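Local coordinates for protein glycosaminoglycan xylosylkinase (Hydra vulgaris, PDB 5XOM) that probably phosphorylates the xylose of the glycosaminoglycan linkage region, as a Fam20-family secretory-pathway kinase with a two-lobed kinase fold, at residues H48-W53 with K75-A80; F269-G274 with S310-L315; P112-R117 with E127-H132. One frame throughout, in Å; residues are numbered along the deposited sequence.

Contact 1: H48-W53 with K75-A80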
# COMPACT_ATOMS: atom_id res chain seq x y z
N HIS A 48 6.21 -13.18 3.01
CA HIS A 48 6.39 -13.23 4.45
C HIS A 48 6.54 -11.83 5.04
O HIS A 48 7.12 -10.93 4.42
CB HIS A 48 7.60 -14.07 4.85
CG HIS A 48 7.63 -14.39 6.31
ND1 HIS A 48 8.20 -13.56 7.25
CD2 HIS A 48 7.10 -15.43 7.01
CE1 HIS A 48 8.05 -14.08 8.45
NE2 HIS A 48 7.39 -15.22 8.33
N ALA A 49 5.99 -11.66 6.24
CA ALA A 49 5.95 -10.34 6.88
C ALA A 49 7.33 -9.73 7.06
O ALA A 49 7.50 -8.52 6.91
CB ALA A 49 5.23 -10.44 8.22
N TRP A 50 8.35 -10.54 7.39
CA TRP A 50 9.65 -9.93 7.60
C TRP A 50 10.22 -9.36 6.31
O TRP A 50 10.96 -8.38 6.34
CB TRP A 50 10.64 -10.92 8.22
CG TRP A 50 10.22 -11.59 9.52
CD1 TRP A 50 10.64 -12.81 9.97
CD2 TRP A 50 9.33 -11.08 10.53
NE1 TRP A 50 10.07 -13.10 11.19
CE2 TRP A 50 9.25 -12.06 11.55
CE3 TRP A 50 8.58 -9.90 10.68
CZ2 TRP A 50 8.47 -11.89 12.69
CZ3 TRP A 50 7.80 -9.74 11.81
CH2 TRP A 50 7.75 -10.73 12.80
N ASP A 51 9.85 -9.93 5.16
CA ASP A 51 10.25 -9.34 3.89
C ASP A 51 9.48 -8.05 3.62
O ASP A 51 10.04 -7.10 3.05
CB ASP A 51 10.04 -10.34 2.75
CG ASP A 51 11.04 -11.48 2.78
OD1 ASP A 51 12.23 -11.24 3.10
OD2 ASP A 51 10.64 -12.62 2.48
N VAL A 52 8.20 -8.00 3.99
CA VAL A 52 7.44 -6.76 3.89
C VAL A 52 8.13 -5.64 4.67
O VAL A 52 8.22 -4.50 4.20
CB VAL A 52 5.99 -6.97 4.36
CG1 VAL A 52 5.23 -5.66 4.33
CG2 VAL A 52 5.31 -8.02 3.48
N TRP A 53 8.61 -5.96 5.88
CA TRP A 53 9.32 -4.98 6.70
C TRP A 53 10.62 -4.54 6.03
O TRP A 53 10.90 -3.34 5.93
CB TRP A 53 9.59 -5.58 8.08
CG TRP A 53 10.56 -4.83 8.98
CD1 TRP A 53 11.59 -5.36 9.70
CD2 TRP A 53 10.56 -3.42 9.28
NE1 TRP A 53 12.23 -4.39 10.42
CE2 TRP A 53 11.62 -3.18 10.18
CE3 TRP A 53 9.77 -2.34 8.87
CZ2 TRP A 53 11.91 -1.91 10.68
CZ3 TRP A 53 10.06 -1.07 9.36
CH2 TRP A 53 11.13 -0.87 10.25
N LYS A 75 0.72 -8.09 12.81
CA LYS A 75 0.15 -9.40 13.12
C LYS A 75 1.24 -10.44 13.33
O LYS A 75 1.15 -11.28 14.23
CB LYS A 75 -0.80 -9.83 12.00
CG LYS A 75 -1.51 -11.16 12.25
CD LYS A 75 -2.43 -11.48 11.08
CE LYS A 75 -3.14 -12.80 11.27
NZ LYS A 75 -3.99 -12.76 12.48
N ALA A 76 2.29 -10.40 12.51
CA ALA A 76 3.37 -11.36 12.67
C ALA A 76 4.12 -11.12 13.98
O ALA A 76 4.49 -12.08 14.67
CB ALA A 76 4.33 -11.29 11.49
N MET A 77 4.40 -9.86 14.31
CA MET A 77 5.01 -9.54 15.60
C MET A 77 4.15 -10.04 16.75
O MET A 77 4.67 -10.50 17.78
CB MET A 77 5.25 -8.04 15.74
CG MET A 77 6.24 -7.43 14.75
SD MET A 77 6.11 -5.63 14.74
CE MET A 77 6.72 -5.22 16.38
N SER A 78 2.83 -9.94 16.61
CA SER A 78 1.93 -10.30 17.70
C SER A 78 1.96 -11.79 17.99
O SER A 78 1.86 -12.19 19.15
CB SER A 78 0.52 -9.85 17.35
OG SER A 78 -0.42 -10.45 18.21
N SER A 79 2.15 -12.63 16.97
CA SER A 79 1.99 -14.07 17.13
C SER A 79 3.25 -14.90 16.92
O SER A 79 3.24 -16.09 17.26
CB SER A 79 0.89 -14.59 16.19
OG SER A 79 1.23 -14.33 14.84
N ALA A 80 4.33 -14.32 16.40
CA ALA A 80 5.52 -15.11 16.09
C ALA A 80 6.10 -15.77 17.34
O ALA A 80 6.12 -15.19 18.43
CB ALA A 80 6.59 -14.23 15.44
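W50 and A49 meet A76, M77 and A80 in a small apolar patch led by the indole. The far corner of its six-membered ring, CH2, comes to 3.7 Å from A76 CB. Next to it, CZ3 reaches the side chain of M77, 4.1 Å from CG. A80 CB lies near the plane of the indole and touches its edge at CZ2. Beside the indole, A49 CB meets A76 CB at 3.5 Å, tighter than usual for two methyls. With CG anti to the carbonyl carbon (chi1 -55°), the root of the indole starts out beside the backbone N. An alanine here would remove the indole and would probably both open a gap beside A76, M77 and A80 and leave D101 O without its NE1 donor.

One shell out sits H48, the N-cap of helix 49-56. Its ND1 accepts from W50 N at 3.0 Å, nearly straight although the donor stands 27° out of the imidazole plane. H48 CE1 comes over the indole, 3.3 Å above its plane and offset toward the rim. W50 is thus held by its own backbone N-H, by H48 CE1 over the rim of one face and by D101 at NE1.

The axes of segments 49-53 and 75-79 pass 10.8 Å apart at 129°, and the indole spans part of this separation. Both helices rest on the five-stranded sheet: W50 touches Q106 of strand 106-112, M77 packs on L212 of strand 205-212, and R156 NH1 of strand 153-159 hydrogen-bonds to the carbonyl oxygens of M77 and A80.

Contact 2: F269-G274 with S310-L315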
# COMPACT_ATOMS: atom_id res chain seq x y z
N PHE A 269 6.83 16.33 17.38
CA PHE A 269 6.38 14.99 17.74
C PHE A 269 6.69 14.69 19.21
O PHE A 269 5.83 14.17 19.94
CB PHE A 269 7.03 13.97 16.81
CG PHE A 269 6.82 12.53 17.19
CD1 PHE A 269 5.64 11.87 16.86
CD2 PHE A 269 7.83 11.80 17.81
CE1 PHE A 269 5.45 10.54 17.17
CE2 PHE A 269 7.65 10.46 18.14
CZ PHE A 269 6.45 9.83 17.81
N ASP A 270 7.89 15.04 19.66
CA ASP A 270 8.25 14.80 21.05
C ASP A 270 7.43 15.66 22.01
O ASP A 270 7.12 15.22 23.12
CB ASP A 270 9.75 15.05 21.26
CG ASP A 270 10.60 13.87 20.81
OD1 ASP A 270 10.08 12.73 20.77
OD2 ASP A 270 11.79 14.09 20.48
N PHE A 271 7.09 16.88 21.59
CA PHE A 271 6.28 17.75 22.43
C PHE A 271 4.88 17.19 22.61
O PHE A 271 4.32 17.26 23.71
CB PHE A 271 6.23 19.15 21.83
CG PHE A 271 5.22 20.05 22.50
CD1 PHE A 271 5.41 20.52 23.79
CD2 PHE A 271 4.05 20.40 21.84
CE1 PHE A 271 4.46 21.35 24.40
CE2 PHE A 271 3.10 21.21 22.45
CZ PHE A 271 3.31 21.69 23.72
N LEU A 272 4.28 16.63 21.54
CA LEU A 272 2.93 16.09 21.68
C LEU A 272 2.88 14.89 22.62
O LEU A 272 1.91 14.72 23.37
CB LEU A 272 2.35 15.70 20.32
CG LEU A 272 2.28 16.79 19.26
CD1 LEU A 272 2.21 16.17 17.86
CD2 LEU A 272 1.10 17.73 19.54
N ILE A 273 3.91 14.03 22.60
CA ILE A 273 3.90 12.85 23.45
C ILE A 273 4.54 13.10 24.81
O ILE A 273 4.45 12.23 25.70
CB ILE A 273 4.57 11.65 22.75
CG1 ILE A 273 6.07 11.89 22.56
CG2 ILE A 273 3.87 11.36 21.42
CD1 ILE A 273 6.79 10.71 21.91
N GLY A 274 5.16 14.26 25.02
CA GLY A 274 5.78 14.56 26.29
C GLY A 274 7.15 13.93 26.49
O GLY A 274 7.53 13.67 27.63
N SER A 310 9.48 23.62 26.61
CA SER A 310 10.90 23.61 26.28
C SER A 310 11.24 22.55 25.23
O SER A 310 12.25 22.69 24.53
CB SER A 310 11.75 23.38 27.53
OG SER A 310 11.46 22.12 28.12
N ILE A 311 10.43 21.49 25.11
CA ILE A 311 10.67 20.49 24.08
C ILE A 311 10.58 21.10 22.69
O ILE A 311 11.31 20.70 21.77
CB ILE A 311 9.68 19.31 24.24
CG1 ILE A 311 9.80 18.71 25.65
CG2 ILE A 311 9.92 18.27 23.17
CD1 ILE A 311 8.77 17.60 25.94
N LEU A 312 9.73 22.12 22.52
CA LEU A 312 9.53 22.77 21.24
C LEU A 312 10.62 23.79 20.91
O LEU A 312 10.48 24.50 19.91
CB LEU A 312 8.17 23.48 21.21
CG LEU A 312 6.91 22.68 20.92
CD1 LEU A 312 5.71 23.61 21.06
CD2 LEU A 312 6.95 22.03 19.53
N SER A 313 11.68 23.88 21.72
CA SER A 313 12.71 24.89 21.51
C SER A 313 13.27 24.94 20.09
O SER A 313 13.48 26.06 19.59
CB SER A 313 13.85 24.67 22.51
OG SER A 313 13.53 25.21 23.78
N PRO A 314 13.54 23.83 19.40
CA PRO A 314 14.00 23.96 18.00
C PRO A 314 13.02 24.74 17.13
O PRO A 314 13.46 25.57 16.34
CB PRO A 314 14.13 22.50 17.54
CG PRO A 314 14.41 21.75 18.79
CD PRO A 314 13.58 22.42 19.84
N LEU A 315 11.71 24.51 17.28
CA LEU A 315 10.77 25.27 16.48
C LEU A 315 10.68 26.72 16.95
O LEU A 315 10.68 27.64 16.13
CB LEU A 315 9.38 24.62 16.52
CG LEU A 315 8.28 25.43 15.83
CD1 LEU A 315 8.43 25.35 14.32
CD2 LEU A 315 6.91 24.94 16.27
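F271 and L312 meet where the end of helix 259-273, closed by a Schellman motif, packs against the 3-10 turn leading into helix 313-318. In the kinase fold such a helix runs through the C-lobe toward the catalytic loop, and its position, just before the loop that starts at G274, is consistent with that arrangement. G274, with positive phi, is the C-prime residue of the motif; a side chain there would be jammed against the carbonyl O of I273.

The F271 ring turns one face to L312. L312 CD1 stands over the centre of that face, 3.7 Å from the centroid and only 12° off the ring normal, a CH-pi contact. L312 CG sits over the root of the ring, 3.5 Å from F271 CG, while CD2 bears on F271 CB. With CG anti to the backbone N (chi1 170°), the base of the F271 ring is carried to where the leucine can cover it.

I311 works beside the ring, its CB near the ring plane. Its branches divide the helix end between them: CG2 lies 3.5 Å from F271 N and 3.7 Å from D270 CB, whereas CD1 comes to 4.0 Å from G274 C. The turn itself is pinned by S310 O, which takes both S313 OG (2.9 Å) and S313 N from the same face of its plane.

Around this, R367, L370 and V371 of helix 358-382 also touch F271, and the carboxylate of D270 turns to a salt bridge with R278. No hydrogen bond crosses between 269-274 and 310-315; the join rests on carbon packing, and so depends on the fit of shapes rather than on paired charges or directed bonds.

Contact 3: P112-R117 with E127-H132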
# COMPACT_ATOMS: atom_id res chain seq x y z
N PRO A 112 8.97 -4.15 28.98
CA PRO A 112 7.90 -4.60 29.88
C PRO A 112 7.12 -3.43 30.47
O PRO A 112 7.63 -2.31 30.60
CB PRO A 112 8.65 -5.38 30.97
CG PRO A 112 10.02 -4.82 30.95
CD PRO A 112 10.31 -4.41 29.54
N LYS A 113 5.87 -3.71 30.83
CA LYS A 113 5.08 -2.79 31.63
C LYS A 113 5.74 -2.50 32.97
O LYS A 113 6.21 -3.42 33.66
CB LYS A 113 3.69 -3.37 31.84
CG LYS A 113 2.83 -2.62 32.84
CD LYS A 113 1.51 -3.33 33.06
CE LYS A 113 0.96 -3.01 34.44
NZ LYS A 113 -0.25 -2.19 34.41
N ARG A 114 5.78 -1.22 33.34
CA ARG A 114 6.37 -0.78 34.61
C ARG A 114 5.44 0.06 35.46
O ARG A 114 5.74 0.28 36.64
CB ARG A 114 7.66 0.02 34.36
CG ARG A 114 8.60 -0.62 33.36
CD ARG A 114 9.19 -1.90 33.90
NE ARG A 114 9.66 -1.73 35.26
CZ ARG A 114 10.92 -1.45 35.59
NH1 ARG A 114 11.83 -1.29 34.64
NH2 ARG A 114 11.27 -1.31 36.85
N TYR A 115 4.34 0.56 34.91
CA TYR A 115 3.44 1.47 35.61
C TYR A 115 2.01 1.11 35.25
O TYR A 115 1.74 0.48 34.22
CB TYR A 115 3.66 2.94 35.23
CG TYR A 115 5.01 3.54 35.53
CD1 TYR A 115 5.40 3.82 36.84
CD2 TYR A 115 5.89 3.85 34.51
CE1 TYR A 115 6.63 4.39 37.11
CE2 TYR A 115 7.13 4.41 34.77
CZ TYR A 115 7.49 4.68 36.07
OH TYR A 115 8.72 5.25 36.34
N SER A 116 1.08 1.54 36.11
CA SER A 116 -0.32 1.56 35.73
C SER A 116 -0.56 2.59 34.63
O SER A 116 0.20 3.55 34.47
CB SER A 116 -1.21 1.90 36.93
OG SER A 116 -0.99 1.00 37.99
N ARG A 117 -1.68 2.41 33.91
CA ARG A 117 -2.01 3.36 32.84
C ARG A 117 -2.25 4.75 33.37
O ARG A 117 -2.00 5.73 32.66
CB ARG A 117 -3.27 2.92 32.10
CG ARG A 117 -3.08 1.67 31.27
CD ARG A 117 -2.27 1.94 29.98
NE ARG A 117 -2.45 0.84 29.07
CZ ARG A 117 -1.80 -0.30 29.18
NH1 ARG A 117 -0.89 -0.49 30.13
NH2 ARG A 117 -2.04 -1.28 28.32
N GLU A 127 11.78 11.98 34.00
CA GLU A 127 11.78 11.05 35.12
C GLU A 127 11.22 9.68 34.71
O GLU A 127 10.36 9.59 33.82
CB GLU A 127 10.94 11.63 36.26
CG GLU A 127 11.07 10.94 37.60
CD GLU A 127 12.35 11.30 38.30
OE1 GLU A 127 12.98 12.31 37.90
OE2 GLU A 127 12.74 10.59 39.25
N GLY A 128 11.69 8.63 35.38
CA GLY A 128 11.01 7.34 35.43
C GLY A 128 11.53 6.32 34.44
O GLY A 128 12.47 6.54 33.66
N TYR A 129 10.89 5.15 34.48
CA TYR A 129 11.16 4.05 33.56
C TYR A 129 10.52 4.30 32.21
O TYR A 129 9.59 5.09 32.06
CB TYR A 129 10.60 2.73 34.10
CG TYR A 129 10.97 2.42 35.52
CD1 TYR A 129 12.28 2.45 35.94
CD2 TYR A 129 10.00 2.11 36.45
CE1 TYR A 129 12.62 2.17 37.25
CE2 TYR A 129 10.33 1.83 37.76
CZ TYR A 129 11.64 1.86 38.15
OH TYR A 129 11.98 1.58 39.46
N ASP A 130 11.03 3.58 31.20
CA ASP A 130 10.36 3.52 29.91
C ASP A 130 8.93 3.01 30.07
O ASP A 130 8.69 2.02 30.77
CB ASP A 130 11.14 2.58 28.99
CG ASP A 130 12.31 3.25 28.31
OD1 ASP A 130 12.63 4.39 28.70
OD2 ASP A 130 12.95 2.62 27.44
N ARG A 131 7.97 3.69 29.43
CA ARG A 131 6.57 3.26 29.41
C ARG A 131 6.32 2.45 28.14
O ARG A 131 6.42 2.99 27.03
CB ARG A 131 5.60 4.44 29.47
CG ARG A 131 5.34 4.99 30.88
CD ARG A 131 6.55 5.69 31.45
NE ARG A 131 6.64 7.04 30.92
CZ ARG A 131 7.60 7.89 31.23
NH1 ARG A 131 8.56 7.58 32.10
NH2 ARG A 131 7.60 9.10 30.69
N HIS A 132 5.98 1.18 28.31
CA HIS A 132 5.74 0.31 27.17
C HIS A 132 4.58 0.80 26.32
O HIS A 132 4.61 0.71 25.09
CB HIS A 132 5.48 -1.12 27.64
CG HIS A 132 4.12 -1.31 28.23
ND1 HIS A 132 3.68 -0.60 29.33
CD2 HIS A 132 3.09 -2.10 27.87
CE1 HIS A 132 2.44 -0.96 29.63
NE2 HIS A 132 2.06 -1.87 28.75
O HOH W 1 9.72 -0.53 29.99
O HOH W 2 4.69 0.82 31.69
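R114 and Y115 meet Y129 and R131 within the linker between strand 106-112 and helix 132-144, probably the β3-to-αC connection of a kinase N-lobe. Stacking comes first. The R114 guanidinium lies flat on the Y129 ring, planes 17° apart, with CZ 3.8 Å from the centroid in a cation-pi contact and NH2 over the ring centre. Bends at chi2 (-68°) and chi3 curl CD and NE of R114 back, bringing the guanidinium round to the ring; Y129 OH is meanwhile bonded to E197. In a second face contact, a CH-pi one, K113 CB lies 3.7 Å from the centroid of the H132 ring, whose NE2 binds E207.

Carbon packing follows: Y115 CE2 is 3.6 Å from R131 CD, and its ring is slid away from that of Y129 with little overlap.

One hydrogen bond joins the segments directly, Y129 N to Y115 OH at 2.9 Å (165°). R131 NH1 steadies the 127-132 loop by reaching the carbonyls of both E127 and Y129. Water 2 accepts from R114 N and also bonds H132 ND1, while water 1 donates to P112 O at 2.8 Å and to D130 O at 2.9 Å.

Overall arrangement
In kinase terms contacts 1 and 3 probably belong to the N-lobe, on and beside the five-stranded sheet, their centres about 25 Å apart, and contact 2 to the C-lobe, across the chain's centre from contact 1, with about 32 Å between the centres of the two. Contacts 2 and 3 are the nearest pair, about 20 Å between centres and 6 Å between nearest atoms. One short piece of chain serves both: R131 bonds to A298 and S300, while I273 pairs with F301. By kinase homology this piece probably adjoins the metal-binding start of the activation segment, which would put contacts 2 and 3 near the expected catalytic cleft. Contact 1 stands apart, K75 reaching N46 of the second subunit.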